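Local coordinates for PilO protein (Pseudomonas aeruginosa, PDB 5UVR) that forms, with PilN, the foundation of an inner-membrane complex needed to assemble functional type IV pili, supporting adhesion and twitching motility, at residues A[12-24]-A[38-52]. Sequence-based numbering, arbitrary orientation.
Sequences GLGSGLEFEEIKL and IQISVVGGYHDLATF
S41 O takes two backbone N-H groups from the same face of its carbonyl plane: E20 N at 2.9 Å and E21 N at 3.3 Å. This is a classic beta bulge, which shifts the pairing of antiparallel strands 18-24 and 38-44 by one residue between F19 and E21. E20 runs its extended chain across V43, OE2 coming 3.5 Å from V43 CG2, while OE1 forms a salt bridge with R82 of strand 81-86, on the other side of strand 38-44. The N-H of E18 aims almost straight at V43 O (N to O 2.8 Å), E18 N lying in the V43 carbonyl plane. In this core region of PilO, a modified ferredoxin fold, strand 38-44 leads through G45, at the N-cap, into helix 46-57, which packs against the sheet face carrying F19 and V42. With chi1 at 58°, V42 sets CG2 opposite its backbone N, putting this methyl over one face of the F19 ring, offset toward the rim, and tightly against L17 CB at 3.4 Å. The CZ edge of F19 is turned toward the face of F52 in an offset edge-to-face pair, planes at 82°. L17 divides its methyls on the helix: CD1 meets F52 CB at 3.5 Å, CD2 meets L49 CD2 at 3.6 Å. G14, opening a type II turn that ends at L17, sets its N at the F52 ring edge; one water links S15 O with D48 O, another joins G16 O, G45 N and D48 OD2.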
loop_
_atom_site.group_PDB
_atom_site.type_symbol
_atom_site.label_atom_id
_atom_site.label_comp_id
_atom_site.label_asym_id
_atom_site.label_seq_id
_atom_site.Cartn_x
_atom_site.Cartn_y
_atom_site.Cartn_z
ATOM N N GLY A 12 13.034 -3.737 0.458
ATOM C CA GLY A 12 13.557 -2.508 -0.108
ATOM C C GLY A 12 12.656 -1.819 -1.108
ATOM O O GLY A 12 13.152 -1.234 -2.077
ATOM N N LEU A 13 11.344 -1.861 -0.898
ATOM C CA LEU A 13 10.403 -1.312 -1.863
ATOM C C LEU A 13 10.301 0.197 -1.724
ATOM O O LEU A 13 10.494 0.763 -0.645
ATOM C CB LEU A 13 9.023 -1.940 -1.682
ATOM C CG LEU A 13 8.934 -3.369 -2.197
ATOM C CD1 LEU A 13 7.632 -4.006 -1.789
ATOM C CD2 LEU A 13 9.090 -3.368 -3.706
ATOM N N GLY A 14 10.001 0.851 -2.840
ATOM C CA GLY A 14 9.775 2.279 -2.826
ATOM C C GLY A 14 10.976 3.141 -3.140
ATOM O O GLY A 14 11.005 4.304 -2.724
ATOM N N SER A 15 11.960 2.621 -3.875
ATOM C CA SER A 15 13.133 3.414 -4.222
ATOM C C SER A 15 12.735 4.613 -5.073
ATOM O O SER A 15 11.864 4.520 -5.943
ATOM C CB SER A 15 14.154 2.553 -4.970
ATOM O OG SER A 15 14.333 1.309 -4.312
ATOM N N GLY A 16 13.377 5.750 -4.810
ATOM C CA GLY A 16 13.055 6.994 -5.474
ATOM C C GLY A 16 11.834 7.708 -4.944
ATOM O O GLY A 16 11.574 8.845 -5.359
ATOM N N LEU A 17 11.087 7.093 -4.035
ATOM C CA LEU A 17 9.833 7.649 -3.560
ATOM C C LEU A 17 10.005 8.350 -2.225
ATOM O O LEU A 17 10.818 7.953 -1.388
ATOM C CB LEU A 17 8.774 6.557 -3.412
ATOM C CG LEU A 17 8.427 5.847 -4.707
ATOM C CD1 LEU A 17 7.358 4.797 -4.426
ATOM C CD2 LEU A 17 7.946 6.852 -5.724
ATOM N N GLU A 18 9.197 9.386 -2.030
ATOM C CA GLU A 18 9.129 10.137 -0.783
ATOM C C GLU A 18 7.815 9.769 -0.110
ATOM O O GLU A 18 6.749 10.244 -0.512
ATOM C CB GLU A 18 9.215 11.637 -1.046
ATOM C CG GLU A 18 10.438 12.071 -1.852
ATOM C CD GLU A 18 11.710 12.107 -1.021
ATOM O OE1 GLU A 18 11.622 11.958 0.218
ATOM O OE2 GLU A 18 12.799 12.291 -1.606
ATOM N N PHE A 19 7.883 8.920 0.910
ATOM C CA PHE A 19 6.685 8.632 1.685
ATOM C C PHE A 19 6.244 9.877 2.431
ATOM O O PHE A 19 7.069 10.602 3.001
ATOM C CB PHE A 19 6.932 7.479 2.647
ATOM C CG PHE A 19 6.973 6.150 1.968
ATOM C CD1 PHE A 19 5.798 5.451 1.724
ATOM C CD2 PHE A 19 8.169 5.616 1.531
ATOM C CE1 PHE A 19 5.826 4.231 1.083
ATOM C CE2 PHE A 19 8.206 4.387 0.886
ATOM C CZ PHE A 19 7.025 3.696 0.664
ATOM N N GLU A 20 4.949 10.161 2.364
ATOM C CA GLU A 20 4.353 11.236 3.137
ATOM C C GLU A 20 3.586 10.704 4.332
ATOM O O GLU A 20 3.711 11.243 5.429
ATOM C CB GLU A 20 3.411 12.082 2.274
ATOM C CG GLU A 20 4.083 12.948 1.240
ATOM C CD GLU A 20 3.107 13.907 0.584
ATOM O OE1 GLU A 20 1.897 13.580 0.546
ATOM O OE2 GLU A 20 3.547 14.980 0.119
ATOM N N GLU A 21 2.817 9.630 4.157
ATOM C CA GLU A 21 2.024 9.123 5.263
ATOM C C GLU A 21 1.856 7.622 5.135
ATOM O O GLU A 21 1.564 7.116 4.049
ATOM C CB GLU A 21 0.660 9.812 5.309
ATOM C CG GLU A 21 -0.214 9.372 6.463
ATOM C CD GLU A 21 -1.084 10.502 6.972
ATOM O OE1 GLU A 21 -0.696 11.677 6.783
ATOM O OE2 GLU A 21 -2.154 10.216 7.553
ATOM N N ILE A 22 2.046 6.917 6.246
ATOM C CA ILE A 22 1.736 5.498 6.351
ATOM C C ILE A 22 0.829 5.346 7.560
ATOM O O ILE A 22 1.212 5.715 8.673
ATOM C CB ILE A 22 2.993 4.628 6.513
ATOM C CG1 ILE A 22 3.976 4.876 5.366
ATOM C CG2 ILE A 22 2.602 3.155 6.581
ATOM C CD1 ILE A 22 5.282 4.126 5.506
ATOM N N LYS A 23 -0.370 4.826 7.348
ATOM C CA LYS A 23 -1.344 4.709 8.428
ATOM C C LYS A 23 -1.863 3.286 8.448
ATOM O O LYS A 23 -2.516 2.850 7.495
ATOM C CB LYS A 23 -2.481 5.715 8.244
ATOM C CG LYS A 23 -3.378 5.865 9.449
ATOM C CD LYS A 23 -4.487 6.866 9.174
ATOM C CE LYS A 23 -5.450 6.958 10.348
ATOM N NZ LYS A 23 -6.689 7.693 9.977
ATOM N N LEU A 24 -1.561 2.561 9.525
ATOM C CA LEU A 24 -2.054 1.207 9.713
ATOM C C LEU A 24 -3.406 1.302 10.399
ATOM O O LEU A 24 -3.500 1.809 11.522
ATOM C CB LEU A 24 -1.075 0.375 10.544
ATOM C CG LEU A 24 0.285 0.007 9.929
ATOM C CD1 LEU A 24 1.272 1.166 9.945
ATOM C CD2 LEU A 24 0.863 -1.206 10.647
ATOM N N ILE A 38 -3.714 -0.882 5.236
ATOM C CA ILE A 38 -2.690 0.148 5.399
ATOM C C ILE A 38 -2.912 1.216 4.336
ATOM O O ILE A 38 -2.932 0.909 3.139
ATOM C CB ILE A 38 -1.261 -0.413 5.287
ATOM C CG1 ILE A 38 -1.030 -1.553 6.284
ATOM C CG2 ILE A 38 -0.234 0.714 5.524
ATOM C CD1 ILE A 38 0.386 -2.134 6.229
ATOM N N GLN A 39 -3.047 2.467 4.773
ATOM C CA GLN A 39 -3.258 3.599 3.881
ATOM C C GLN A 39 -1.921 4.290 3.656
ATOM O O GLN A 39 -1.201 4.579 4.617
ATOM C CB GLN A 39 -4.278 4.565 4.487
ATOM C CG GLN A 39 -4.507 5.831 3.705
ATOM C CD GLN A 39 -5.246 5.585 2.407
ATOM O OE1 GLN A 39 -6.298 4.944 2.391
ATOM N NE2 GLN A 39 -4.701 6.098 1.305
ATOM N N ILE A 40 -1.552 4.520 2.398
ATOM C CA ILE A 40 -0.252 5.124 2.137
ATOM C C ILE A 40 -0.377 6.261 1.132
ATOM O O ILE A 40 -1.152 6.192 0.170
ATOM C CB ILE A 40 0.801 4.094 1.670
ATOM C CG1 ILE A 40 0.712 3.832 0.177
ATOM C CG2 ILE A 40 0.705 2.797 2.451
ATOM C CD1 ILE A 40 1.837 2.974 -0.333
ATOM N N SER A 41 0.383 7.327 1.383
ATOM C CA SER A 41 0.534 8.445 0.466
ATOM C C SER A 41 2.010 8.573 0.146
ATOM O O SER A 41 2.845 8.593 1.055
ATOM C CB SER A 41 0.018 9.751 1.070
ATOM O OG SER A 41 -1.396 9.770 1.119
ATOM N N VAL A 42 2.345 8.646 -1.134
ATOM C CA VAL A 42 3.747 8.640 -1.519
ATOM C C VAL A 42 3.915 9.511 -2.756
ATOM O O VAL A 42 2.993 9.647 -3.566
ATOM C CB VAL A 42 4.226 7.186 -1.715
ATOM C CG1 VAL A 42 3.387 6.485 -2.776
ATOM C CG2 VAL A 42 5.689 7.131 -2.040
ATOM N N VAL A 43 5.081 10.147 -2.870
ATOM C CA VAL A 43 5.370 11.117 -3.925
ATOM C C VAL A 43 6.552 10.633 -4.754
ATOM O O VAL A 43 7.567 10.191 -4.203
ATOM C CB VAL A 43 5.653 12.513 -3.338
ATOM C CG1 VAL A 43 6.208 13.443 -4.413
ATOM C CG2 VAL A 43 4.396 13.100 -2.740
ATOM N N GLY A 44 6.431 10.738 -6.076
ATOM C CA GLY A 44 7.513 10.337 -6.959
ATOM C C GLY A 44 7.104 10.529 -8.407
ATOM O O GLY A 44 6.004 10.999 -8.708
ATOM N N GLY A 45 8.016 10.159 -9.304
ATOM C CA GLY A 45 7.696 10.127 -10.717
ATOM C C GLY A 45 6.882 8.898 -11.088
ATOM O O GLY A 45 6.793 7.916 -10.339
ATOM N N TYR A 46 6.278 8.946 -12.275
ATOM C CA TYR A 46 5.475 7.806 -12.737
ATOM C C TYR A 46 6.250 6.499 -12.695
ATOM O O TYR A 46 5.715 5.463 -12.274
ATOM C CB TYR A 46 4.982 8.041 -14.164
ATOM C CG TYR A 46 3.902 9.076 -14.304
ATOM C CD1 TYR A 46 2.594 8.802 -13.920
ATOM C CD2 TYR A 46 4.181 10.319 -14.855
ATOM C CE1 TYR A 46 1.603 9.764 -14.059
ATOM C CE2 TYR A 46 3.203 11.271 -14.997
ATOM C CZ TYR A 46 1.922 10.991 -14.605
ATOM O OH TYR A 46 0.956 11.957 -14.750
ATOM N N HIS A 47 7.499 6.522 -13.161
ATOM C CA HIS A 47 8.298 5.308 -13.251
ATOM C C HIS A 47 8.521 4.695 -11.874
ATOM O O HIS A 47 8.285 3.504 -11.662
ATOM C CB HIS A 47 9.634 5.629 -13.913
ATOM C CG HIS A 47 10.397 4.423 -14.358
ATOM N ND1 HIS A 47 11.565 4.517 -15.081
ATOM C CD2 HIS A 47 10.148 3.099 -14.216
ATOM C CE1 HIS A 47 12.014 3.304 -15.350
ATOM N NE2 HIS A 47 11.170 2.425 -14.836
ATOM N N ASP A 48 9.002 5.497 -10.924
ATOM C CA ASP A 48 9.249 4.954 -9.591
ATOM C C ASP A 48 7.958 4.527 -8.898
ATOM O O ASP A 48 7.949 3.543 -8.145
ATOM C CB ASP A 48 10.003 5.994 -8.764
ATOM C CG ASP A 48 11.406 6.228 -9.271
ATOM O OD1 ASP A 48 12.112 5.247 -9.606
ATOM O OD2 ASP A 48 11.812 7.399 -9.348
ATOM N N LEU A 49 6.867 5.250 -9.116
ATOM C CA LEU A 49 5.598 4.828 -8.539
ATOM C C LEU A 49 5.146 3.507 -9.139
ATOM O O LEU A 49 4.658 2.617 -8.420
ATOM C CB LEU A 49 4.552 5.909 -8.758
ATOM C CG LEU A 49 4.762 7.182 -7.928
ATOM C CD1 LEU A 49 3.908 8.320 -8.467
ATOM C CD2 LEU A 49 4.382 6.895 -6.469
ATOM N N ALA A 50 5.295 3.357 -10.457
ATOM C CA ALA A 50 4.916 2.101 -11.103
ATOM C C ALA A 50 5.755 0.944 -10.591
ATOM O O ALA A 50 5.220 -0.134 -10.310
ATOM C CB ALA A 50 5.062 2.217 -12.615
ATOM N N THR A 51 7.069 1.151 -10.458
ATOM C CA THR A 51 7.941 0.099 -9.948
ATOM C C THR A 51 7.504 -0.328 -8.554
ATOM O O THR A 51 7.499 -1.524 -8.231
ATOM C CB THR A 51 9.391 0.583 -9.942
ATOM O OG1 THR A 51 9.802 0.839 -11.289
ATOM C CG2 THR A 51 10.308 -0.461 -9.355
ATOM N N PHE A 52 7.117 0.640 -7.727
ATOM C CA PHE A 52 6.596 0.332 -6.393
ATOM C C PHE A 52 5.328 -0.524 -6.463
ATOM O O PHE A 52 5.210 -1.533 -5.755
ATOM C CB PHE A 52 6.331 1.633 -5.641
ATOM C CG PHE A 52 5.705 1.434 -4.282
ATOM C CD1 PHE A 52 6.434 0.873 -3.252
ATOM C CD2 PHE A 52 4.406 1.842 -4.033
ATOM C CE1 PHE A 52 5.867 0.697 -1.988
ATOM C CE2 PHE A 52 3.832 1.666 -2.774
ATOM C CZ PHE A 52 4.572 1.092 -1.755
HETATM O O HOH W 1 9.888 2.532 -6.659
HETATM O O HOH W 2 10.400 9.272 -8.091
#